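Local coordinates for protein DPSA (Streptomyces coelicolor, PDB 4CY9) that belongs to the Dps family of ferritin-like proteins, probably oxidises and stores iron, and may also bind DNA, at residues Leu38-Trp43 against Asp96-Gly101; Gly118-Met123 against Gly143-Leu148. All coordinates share one frame; numbering follows the deposited sequence. Where two conformers were deposited one is given.

In the fold
Contact 1 and contact 2 are both buried, but they lie at different depths in the fold. Contact 2 is about 6 Å from the centre of the chain, centre to centre, and contact 1 about 14 Å. Contact 1 sets the loop before strand 103-104 on helix 14-44, while contact 2 pairs helix 105-133 with helix 135-158. No helix supplies segments to both, although Tyr-98 of contact 1 also packs on helix 105-133. Their centres are about 19 Å apart, and they do not touch. Contact 1 combines a hydrogen bond with an aromatic pair and some apolar packing. Contact 2 is almost wholly aliphatic. Each also borders another subunit of the twelve-chain assembly.

Contact 1 (Leu38-Trp43 against Asp96-Gly101); sequences LKHVHW and DDYSIG
His-40 reaches from helix 14-44 to the loop 96-101 and meets both its backbone and Tyr-98. CG of His-40 is anti to the backbone N (chi1 176°), and the ring extends from it to the loop. Its NE2 donates a hydrogen bond to the carbonyl O of Ile-100, and the distance from NE2 to that O is 2.7 Å. The bond is moderately straight, with an N-H...O angle of 152°. The oxygen lies close to the plane of the imidazole, and NE2 in turn lies in the carbonyl plane. The CA of Gly-101 sits near the same ring edge, 4.0 Å from His-40 NE2.

Tyr-98 lies beside the imidazole. The two rings meet rim to rim, and neither covers the face of the other. CD2 of His-40 is 3.8 Å from CD2 of Tyr-98, and the planes are turned 72° apart. Val-41, the next residue of the helix, adds apolar contact with Tyr-98. Its CG2 is 3.6 Å from Tyr-98 CE2 and also touches CZ and OH. The two side chains cross at about a right angle. The phenol OH is hydrogen-bonded with ND1 of His-108, on helix 105-133.

The loop belongs to the long connection between the second and third helices of the ferritin-like four-helix bundle. ND1 of His-40 accepts a bond from Gly-84 N of the second subunit. An alanine at His-40 would probably leave the Ile-100 carbonyl and the Gly-84 amide of the second subunit without these mates, and open a gap beside Tyr-98. With a bond at each nitrogen, the imidazole is probably held in its rotation, and it links the loop to helix 14-44 and to the second subunit.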
# COMPACT_ATOMS: atom_id res chain seq x y z
N LEU A 38 16.35 12.35 22.30
CA LEU A 38 15.56 13.00 21.20
C LEU A 38 14.06 12.98 21.57
O LEU A 38 13.40 13.97 21.27
CB LEU A 38 15.74 12.16 19.89
CG LEU A 38 17.19 12.39 19.30
CD1 LEU A 38 17.37 11.28 18.22
CD2 LEU A 38 17.27 13.77 18.61
N LYS A 39 13.57 11.89 22.17
CA LYS A 39 12.13 11.90 22.51
C LYS A 39 11.92 12.94 23.60
O LYS A 39 10.91 13.66 23.58
CB LYS A 39 11.68 10.56 23.05
CG LYS A 39 11.28 9.50 21.92
CD LYS A 39 10.00 10.16 21.24
CE LYS A 39 9.23 9.18 20.43
NZ LYS A 39 8.04 9.93 19.87
N HIS A 40 12.82 13.03 24.56
CA HIS A 40 12.69 14.11 25.58
C HIS A 40 12.60 15.49 24.97
O HIS A 40 11.77 16.32 25.41
CB HIS A 40 13.94 13.97 26.54
CG HIS A 40 14.01 15.05 27.57
ND1 HIS A 40 13.43 14.94 28.81
CD2 HIS A 40 14.58 16.34 27.51
CE1 HIS A 40 13.65 16.08 29.51
NE2 HIS A 40 14.34 16.94 28.72
N VAL A 41 13.45 15.77 23.97
CA VAL A 41 13.36 17.08 23.32
C VAL A 41 12.01 17.19 22.62
O VAL A 41 11.34 18.24 22.64
CB VAL A 41 14.55 17.26 22.33
CG1 VAL A 41 14.37 18.59 21.60
CG2 VAL A 41 15.88 17.32 23.17
N HIS A 42 11.61 16.18 21.85
CA HIS A 42 10.33 16.19 21.13
C HIS A 42 9.18 16.57 22.09
O HIS A 42 8.28 17.32 21.71
CB HIS A 42 10.18 14.79 20.56
CG HIS A 42 8.88 14.49 19.88
ND1 HIS A 42 8.66 14.77 18.57
CD2 HIS A 42 7.84 13.63 20.29
CE1 HIS A 42 7.46 14.30 18.14
NE2 HIS A 42 6.93 13.57 19.24
N TRP A 43 9.18 16.02 23.28
CA TRP A 43 8.04 16.28 24.20
C TRP A 43 8.10 17.62 24.84
O TRP A 43 7.05 18.17 25.20
CB TRP A 43 8.07 15.24 25.34
CG TRP A 43 7.88 13.82 24.87
CD1 TRP A 43 7.11 13.37 23.82
CD2 TRP A 43 8.52 12.65 25.44
NE1 TRP A 43 7.23 12.02 23.68
CE2 TRP A 43 8.06 11.52 24.66
CE3 TRP A 43 9.40 12.44 26.52
CZ2 TRP A 43 8.46 10.18 24.91
CZ3 TRP A 43 9.75 11.08 26.82
CH2 TRP A 43 9.31 9.96 26.06
N ASP A 96 27.18 13.21 30.49
CA ASP A 96 26.14 13.46 31.49
C ASP A 96 24.76 13.46 30.85
O ASP A 96 24.69 13.51 29.57
CB ASP A 96 26.35 14.91 31.97
CG ASP A 96 27.68 15.07 32.73
OD1 ASP A 96 27.97 14.15 33.53
OD2 ASP A 96 28.34 16.05 32.44
N ASP A 97 23.75 13.42 31.67
CA ASP A 97 22.39 13.52 31.18
C ASP A 97 22.27 14.83 30.35
O ASP A 97 22.75 15.93 30.75
CB ASP A 97 21.34 13.65 32.30
CG ASP A 97 20.36 12.59 32.27
OD1 ASP A 97 20.64 11.45 31.74
OD2 ASP A 97 19.37 12.66 33.02
N TYR A 98 21.40 14.76 29.33
CA TYR A 98 20.95 16.03 28.68
C TYR A 98 20.26 16.88 29.73
O TYR A 98 19.47 16.38 30.52
CB TYR A 98 19.91 15.63 27.62
CG TYR A 98 19.46 16.77 26.76
CD1 TYR A 98 20.30 17.26 25.73
CD2 TYR A 98 18.17 17.32 26.99
CE1 TYR A 98 19.84 18.29 24.91
CE2 TYR A 98 17.67 18.34 26.16
CZ TYR A 98 18.53 18.85 25.15
OH TYR A 98 18.01 19.85 24.34
N SER A 99 20.59 18.20 29.71
CA SER A 99 20.30 19.04 30.91
C SER A 99 19.16 20.02 30.68
O SER A 99 18.86 20.80 31.61
CB SER A 99 21.59 19.90 31.29
OG SER A 99 21.94 20.73 30.18
N ILE A 100 18.50 20.05 29.52
CA ILE A 100 17.44 21.03 29.20
C ILE A 100 16.07 20.39 29.48
O ILE A 100 15.81 19.25 28.96
CB ILE A 100 17.46 21.40 27.68
CG1 ILE A 100 18.89 21.88 27.30
CG2 ILE A 100 16.46 22.55 27.42
CD1 ILE A 100 19.44 23.03 28.20
N GLY A 101 15.21 21.07 30.27
CA GLY A 101 13.81 20.51 30.43
C GLY A 101 12.93 21.20 29.37
O GLY A 101 13.13 21.09 28.12

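Contact 2 (Gly118-Met123 against Gly143-Leu148); sequences GVVEGM and GQLRDL
Met-123 bends across Leu-148 and ends against Gln-144. Its CG is anti to the carbonyl carbon (chi1 -73°), and the chain turns again at chi2 and chi3. The CG of Met-123 packs 3.9 Å from CD1 of Leu-148, with the two side chains at about a right angle. Beyond the sulphur, Met-123 CE comes 3.4 Å from OE1 of Gln-144 and also touches its CB. The two side chains meet obliquely. Gln-144 OE1 is buried here, with a methyl group against it, and nothing in the structure hydrogen-bonds to it. The amide NE2 makes a weak bond to Met-67 O on helix 50-77.

The segments belong to helices 105-133 and 135-158, the last two long helices of the ferritin-like four-helix bundle. They run nearly antiparallel, 160° between their directions, and their axes approach to 9.7 Å. Both of the other bundle helices reach this layer. Leu-148 touches Leu-34 of helix 14-44 and Met-67 of helix 50-77.

Leu-145 enters between Val-120 and Met-123. Its CG stands anti to the backbone N (chi1 168°), and its CD1 carries the contact. That CD1 is 3.7 Å from CG1 of Val-120, whose side chain it crosses at about a right angle. It also rests on the backbone O of Val-120, and CB of Met-123 lies 3.9 Å from Leu-145 CD1.

Val-120 and Leu-148 lie alongside, pointing opposite ways, with Val-120 CG2 4.2 Å from Leu-148 CB. CD1 of the same leucine meets CG1 of Val-119, the residue just before Val-120, at 3.9 Å, again at about a right angle. Val-120 also packs on Pro-10 of the third subunit, and Leu-145 on Ala-136 of the same neighbour.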
# COMPACT_ATOMS: atom_id res chain seq x y z
N GLY A 118 29.32 15.09 20.47
CA GLY A 118 29.87 14.00 21.25
C GLY A 118 29.62 12.65 20.60
O GLY A 118 30.50 11.77 20.61
N VAL A 119 28.40 12.47 20.08
CA VAL A 119 28.06 11.17 19.52
C VAL A 119 28.90 10.95 18.23
O VAL A 119 29.45 9.84 17.99
CB VAL A 119 26.52 11.14 19.15
CG1 VAL A 119 26.28 9.78 18.44
CG2 VAL A 119 25.68 11.04 20.48
N VAL A 120 29.00 11.98 17.39
CA VAL A 120 29.71 11.87 16.09
C VAL A 120 31.21 11.60 16.42
O VAL A 120 31.83 10.75 15.77
CB VAL A 120 29.53 13.18 15.26
CG1 VAL A 120 30.62 13.19 14.13
CG2 VAL A 120 28.08 13.08 14.70
N GLU A 121 31.76 12.32 17.35
CA GLU A 121 33.19 12.04 17.63
C GLU A 121 33.38 10.64 18.22
O GLU A 121 34.40 10.01 17.83
CB GLU A 121 33.78 13.09 18.70
CG GLU A 121 33.85 14.43 17.96
CD GLU A 121 34.24 15.60 18.94
OE1 GLU A 121 34.12 15.47 20.17
OE2 GLU A 121 34.55 16.68 18.41
N GLY A 122 32.47 10.15 19.06
CA GLY A 122 32.54 8.78 19.59
C GLY A 122 32.44 7.77 18.47
O GLY A 122 33.17 6.75 18.47
N MET A 123 31.53 8.04 17.51
CA MET A 123 31.38 7.08 16.37
C MET A 123 32.61 7.13 15.47
O MET A 123 33.06 6.08 14.99
CB MET A 123 30.15 7.47 15.52
CG MET A 123 28.85 7.08 16.31
SD MET A 123 28.51 5.32 16.40
CE MET A 123 27.81 5.03 14.74
N GLY A 143 28.34 4.14 7.81
CA GLY A 143 27.02 4.59 7.33
C GLY A 143 26.19 5.29 8.46
O GLY A 143 25.53 6.32 8.18
N GLN A 144 26.23 4.76 9.69
CA GLN A 144 25.54 5.37 10.82
C GLN A 144 26.12 6.74 11.11
O GLN A 144 25.38 7.72 11.33
CB GLN A 144 25.71 4.49 12.08
CG GLN A 144 25.01 3.10 11.78
CD GLN A 144 24.97 2.26 13.01
OE1 GLN A 144 25.82 2.46 13.89
NE2 GLN A 144 24.06 1.24 13.10
N LEU A 145 27.48 6.80 11.11
CA LEU A 145 28.19 8.09 11.37
C LEU A 145 27.66 9.14 10.39
O LEU A 145 27.35 10.28 10.78
CB LEU A 145 29.72 7.84 11.13
CG LEU A 145 30.52 9.23 11.07
CD1 LEU A 145 30.51 9.92 12.45
CD2 LEU A 145 31.97 8.74 10.76
N ARG A 146 27.58 8.81 9.11
CA ARG A 146 27.16 9.87 8.12
C ARG A 146 25.72 10.28 8.37
O ARG A 146 25.40 11.48 8.38
CB ARG A 146 27.28 9.32 6.68
CG ARG A 146 26.94 10.50 5.67
CD ARG A 146 27.35 10.11 4.18
NE ARG A 146 26.46 9.01 3.71
CZ ARG A 146 26.84 7.73 3.60
NH1 ARG A 146 28.10 7.31 3.90
NH2 ARG A 146 25.93 6.77 3.20
N ASP A 147 24.85 9.31 8.65
CA ASP A 147 23.45 9.68 8.94
C ASP A 147 23.35 10.58 10.19
O ASP A 147 22.55 11.56 10.18
CB ASP A 147 22.59 8.40 9.17
CG ASP A 147 22.25 7.69 7.81
OD1 ASP A 147 22.43 8.25 6.73
OD2 ASP A 147 21.77 6.55 7.90
N LEU A 148 24.14 10.29 11.22
CA LEU A 148 24.08 11.13 12.44
C LEU A 148 24.61 12.51 12.09
O LEU A 148 24.01 13.53 12.56
CB LEU A 148 25.00 10.54 13.55
CG LEU A 148 24.39 9.17 14.06
CD1 LEU A 148 25.45 8.34 14.86
CD2 LEU A 148 23.16 9.44 15.01